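Local atomic coordinates of NADPH-dependent aldehyde reductase YqhD (Escherichia coli, PDB entry 4QGS), a protein that reduces a broad range of short-chain aldehydes to alcohols with NADPH, using one zinc ion per subunit. Residues L186-T191 / E247-R252. Numbering follows the deposited sequence.
Sequences LDPVYT and ENYDVR
P188 packs against Y249 and R252. P188 CB lies 3.7 Å from Y249 CE1, oblique to the ring, and P188 CG and CD reach the phenol oxygen. P188 CB is also 4.3 Å from R252 CB. V189 CG2 meets the ring edge at Y249 CD1. K27 makes a cation-pi contact with the same ring.

The polar contacts join T191 and R252. R252 NH2 lies 3.0 Å from T191 O. T191 OG1 sits over one face of the guanidinium, toward its rim, 3.3 Å from R252 NH2 at a poor angle for bonding. R252 NH1 is hydrogen-bonded to P246 O. A water donates to T191 OG1 and to R252 O and accepts from R252 NE (3.0 Å), so it bridges the segments.

The contact joins the two domains of an iron-containing alcohol dehydrogenase. The turn after strand 183-186 of the parallel sheet, which includes the NADP(+)-binding Y190, packs on the start of helix 249-262 in the helical C-terminal part.

D187 OD1 accepts from V189 N, an Asx turn. P188 O accepts from T191 N and, on a lone pair, from T191 OG1 (2.7 Å). N248 is the N-cap of the helix, and its OD1 accepts from V251 N.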
ATOM      1  N   LEU A 186      -9.978  -9.445   7.726  1.00 15.64           N
ATOM      2  CA  LEU A 186      -9.148  -9.952   6.637  1.00 17.57           C
ATOM      3  C   LEU A 186      -9.475 -11.420   6.386  1.00 16.79           C
ATOM      4  O   LEU A 186      -8.997 -12.304   7.098  1.00 16.76           O
ATOM      5  CB  LEU A 186      -7.654  -9.805   6.977  1.00 18.81           C
ATOM      6  CG  LEU A 186      -6.921  -8.475   6.760  1.00 22.96           C
ATOM      7  CD1 LEU A 186      -7.640  -7.317   7.399  1.00 28.60           C
ATOM      8  CD2 LEU A 186      -5.513  -8.573   7.347  1.00 21.76           C
ATOM      9  N   ASP A 187     -10.310 -11.677   5.381  1.00 19.87           N
ATOM     10  CA  ASP A 187     -10.664 -13.038   5.023  1.00 18.27           C
ATOM     11  C   ASP A 187     -10.064 -13.353   3.654  1.00 17.01           C
ATOM     12  O   ASP A 187     -10.468 -12.782   2.657  1.00 17.42           O
ATOM     13  CB  ASP A 187     -12.199 -13.205   5.001  1.00 17.84           C
ATOM     14  CG  ASP A 187     -12.639 -14.633   4.702  1.00 20.46           C
ATOM     15  OD1 ASP A 187     -11.804 -15.445   4.240  1.00 18.68           O
ATOM     16  OD2 ASP A 187     -13.834 -14.948   4.929  1.00 19.89           O
ATOM     17  N   PRO A 188      -9.088 -14.261   3.609  1.00 15.91           N
ATOM     18  CA  PRO A 188      -8.430 -14.606   2.349  1.00 17.11           C
ATOM     19  C   PRO A 188      -9.411 -15.068   1.265  1.00 16.73           C
ATOM     20  O   PRO A 188      -9.155 -14.876   0.077  1.00 17.98           O
ATOM     21  CB  PRO A 188      -7.489 -15.738   2.758  1.00 16.44           C
ATOM     22  CG  PRO A 188      -7.152 -15.418   4.200  1.00 19.01           C
ATOM     23  CD  PRO A 188      -8.446 -14.905   4.769  1.00 18.54           C
ATOM     24  N   VAL A 189     -10.532 -15.654   1.671  1.00 18.18           N
ATOM     25  CA  VAL A 189     -11.512 -16.114   0.676  1.00 19.12           C
ATOM     26  C   VAL A 189     -12.019 -14.959  -0.190  1.00 15.72           C
ATOM     27  O   VAL A 189     -12.292 -15.141  -1.384  1.00 18.60           O
ATOM     28  CB  VAL A 189     -12.704 -16.823   1.348  1.00 19.76           C
ATOM     29  CG1 VAL A 189     -13.823 -17.123   0.310  1.00 20.14           C
ATOM     30  CG2 VAL A 189     -12.230 -18.092   2.035  1.00 21.28           C
ATOM     31  N   TYR A 190     -12.121 -13.763   0.391  1.00 16.71           N
ATOM     32  CA  TYR A 190     -12.555 -12.595  -0.370  1.00 17.67           C
ATOM     33  C   TYR A 190     -11.539 -12.207  -1.452  1.00 20.11           C
ATOM     34  O   TYR A 190     -11.875 -11.444  -2.347  1.00 22.21           O
ATOM     35  CB  TYR A 190     -12.795 -11.384   0.534  1.00 19.55           C
ATOM     36  CG  TYR A 190     -13.907 -11.545   1.555  1.00 20.19           C
ATOM     37  CD1 TYR A 190     -14.862 -12.550   1.428  1.00 20.94           C
ATOM     38  CD2 TYR A 190     -13.998 -10.687   2.653  1.00 19.15           C
ATOM     39  CE1 TYR A 190     -15.880 -12.696   2.362  1.00 22.90           C
ATOM     40  CE2 TYR A 190     -15.022 -10.828   3.589  1.00 20.93           C
ATOM     41  CZ  TYR A 190     -15.951 -11.829   3.439  1.00 22.44           C
ATOM     42  OH  TYR A 190     -16.963 -11.981   4.367  1.00 24.78           O
ATOM     43  N   THR A 191     -10.308 -12.722  -1.375  1.00 16.43           N
ATOM     44  CA  THR A 191      -9.314 -12.394  -2.400  1.00 17.81           C
ATOM     45  C   THR A 191      -9.353 -13.361  -3.589  1.00 19.47           C
ATOM     46  O   THR A 191      -8.696 -13.123  -4.592  1.00 17.71           O
ATOM     47  CB  THR A 191      -7.860 -12.367  -1.836  1.00 16.01           C
ATOM     48  OG1 THR A 191      -7.389 -13.695  -1.582  1.00 19.39           O
ATOM     49  CG2 THR A 191      -7.797 -11.560  -0.553  1.00 19.62           C
ATOM     50  N   GLU A 247      -7.797 -20.411  -5.563  1.00 19.95           N
ATOM     51  CA  GLU A 247      -8.688 -20.793  -4.460  1.00 21.37           C
ATOM     52  C   GLU A 247      -8.032 -21.729  -3.426  1.00 22.70           C
ATOM     53  O   GLU A 247      -8.713 -22.375  -2.611  1.00 22.66           O
ATOM     54  CB  GLU A 247      -9.961 -21.416  -5.043  1.00 22.07           C
ATOM     55  CG  GLU A 247     -10.673 -20.419  -5.950  1.00 22.59           C
ATOM     56  CD  GLU A 247     -12.078 -20.827  -6.333  1.00 30.79           C
ATOM     57  OE1 GLU A 247     -12.785 -19.986  -6.923  1.00 41.55           O
ATOM     58  OE2 GLU A 247     -12.467 -21.971  -6.050  1.00 32.71           O
ATOM     59  N   ASN A 248      -6.702 -21.790  -3.446  1.00 20.53           N
ATOM     60  CA  ASN A 248      -5.960 -22.499  -2.410  1.00 19.05           C
ATOM     61  C   ASN A 248      -5.913 -21.622  -1.158  1.00 20.43           C
ATOM     62  O   ASN A 248      -5.150 -20.659  -1.108  1.00 18.81           O
ATOM     63  CB  ASN A 248      -4.548 -22.861  -2.907  1.00 22.68           C
ATOM     64  CG  ASN A 248      -3.720 -23.642  -1.877  1.00 26.07           C
ATOM     65  OD1 ASN A 248      -3.819 -23.418  -0.679  1.00 21.01           O
ATOM     66  ND2 ASN A 248      -2.877 -24.549  -2.362  1.00 27.99           N
ATOM     67  N   TYR A 249      -6.724 -21.959  -0.158  1.00 20.31           N
ATOM     68  CA  TYR A 249      -6.845 -21.109   1.023  1.00 21.39           C
ATOM     69  C   TYR A 249      -5.508 -20.816   1.702  1.00 21.70           C
ATOM     70  O   TYR A 249      -5.226 -19.659   2.021  1.00 17.93           O
ATOM     71  CB  TYR A 249      -7.797 -21.708   2.063  1.00 21.15           C
ATOM     72  CG  TYR A 249      -7.850 -20.816   3.279  1.00 21.88           C
ATOM     73  CD1 TYR A 249      -8.646 -19.684   3.283  1.00 21.61           C
ATOM     74  CD2 TYR A 249      -7.069 -21.081   4.398  1.00 21.83           C
ATOM     75  CE1 TYR A 249      -8.685 -18.846   4.367  1.00 21.30           C
ATOM     76  CE2 TYR A 249      -7.091 -20.242   5.497  1.00 23.56           C
ATOM     77  CZ  TYR A 249      -7.906 -19.123   5.473  1.00 20.75           C
ATOM     78  OH  TYR A 249      -7.949 -18.270   6.550  1.00 23.73           O
ATOM     79  N   ASP A 250      -4.709 -21.856   1.953  1.00 19.48           N
ATOM     80  CA  ASP A 250      -3.447 -21.681   2.674  1.00 21.53           C
ATOM     81  C   ASP A 250      -2.533 -20.714   1.935  1.00 20.60           C
ATOM     82  O   ASP A 250      -1.888 -19.847   2.553  1.00 17.92           O
ATOM     83  CB  ASP A 250      -2.728 -23.023   2.866  1.00 23.14           C
ATOM     84  CG  ASP A 250      -3.349 -23.879   3.960  1.00 32.50           C
ATOM     85  OD1 ASP A 250      -4.194 -23.367   4.726  1.00 30.38           O
ATOM     86  OD2 ASP A 250      -2.970 -25.068   4.057  1.00 31.15           O
ATOM     87  N   VAL A 251      -2.485 -20.868   0.613  1.00 17.98           N
ATOM     88  CA  VAL A 251      -1.687 -19.989  -0.242  1.00 16.98           C
ATOM     89  C   VAL A 251      -2.178 -18.555  -0.157  1.00 17.66           C
ATOM     90  O   VAL A 251      -1.382 -17.636   0.098  1.00 16.68           O
ATOM     91  CB  VAL A 251      -1.712 -20.454  -1.713  1.00 18.44           C
ATOM     92  CG1 VAL A 251      -1.217 -19.345  -2.643  1.00 19.23           C
ATOM     93  CG2 VAL A 251      -0.865 -21.697  -1.873  1.00 20.67           C
ATOM     94  N   ARG A 252      -3.483 -18.357  -0.346  1.00 16.00           N
ATOM     95  CA  ARG A 252      -4.051 -17.000  -0.350  1.00 16.60           C
ATOM     96  C   ARG A 252      -3.951 -16.354   1.031  1.00 16.16           C
ATOM     97  O   ARG A 252      -3.760 -15.142   1.154  1.00 16.79           O
ATOM     98  CB  ARG A 252      -5.513 -17.028  -0.820  1.00 17.79           C
ATOM     99  CG  ARG A 252      -5.711 -17.567  -2.241  1.00 15.88           C
ATOM    100  CD  ARG A 252      -4.743 -16.944  -3.260  1.00 16.13           C
ATOM    101  NE  ARG A 252      -4.898 -15.501  -3.415  1.00 15.19           N
ATOM    102  CZ  ARG A 252      -5.696 -14.926  -4.311  1.00 17.94           C
ATOM    103  NH1 ARG A 252      -6.433 -15.678  -5.127  1.00 15.91           N
ATOM    104  NH2 ARG A 252      -5.755 -13.606  -4.395  1.00 16.51           N
TER
HETATM  105  O   HOH W   1      -4.479 -13.669  -1.058  1.00 17.87           O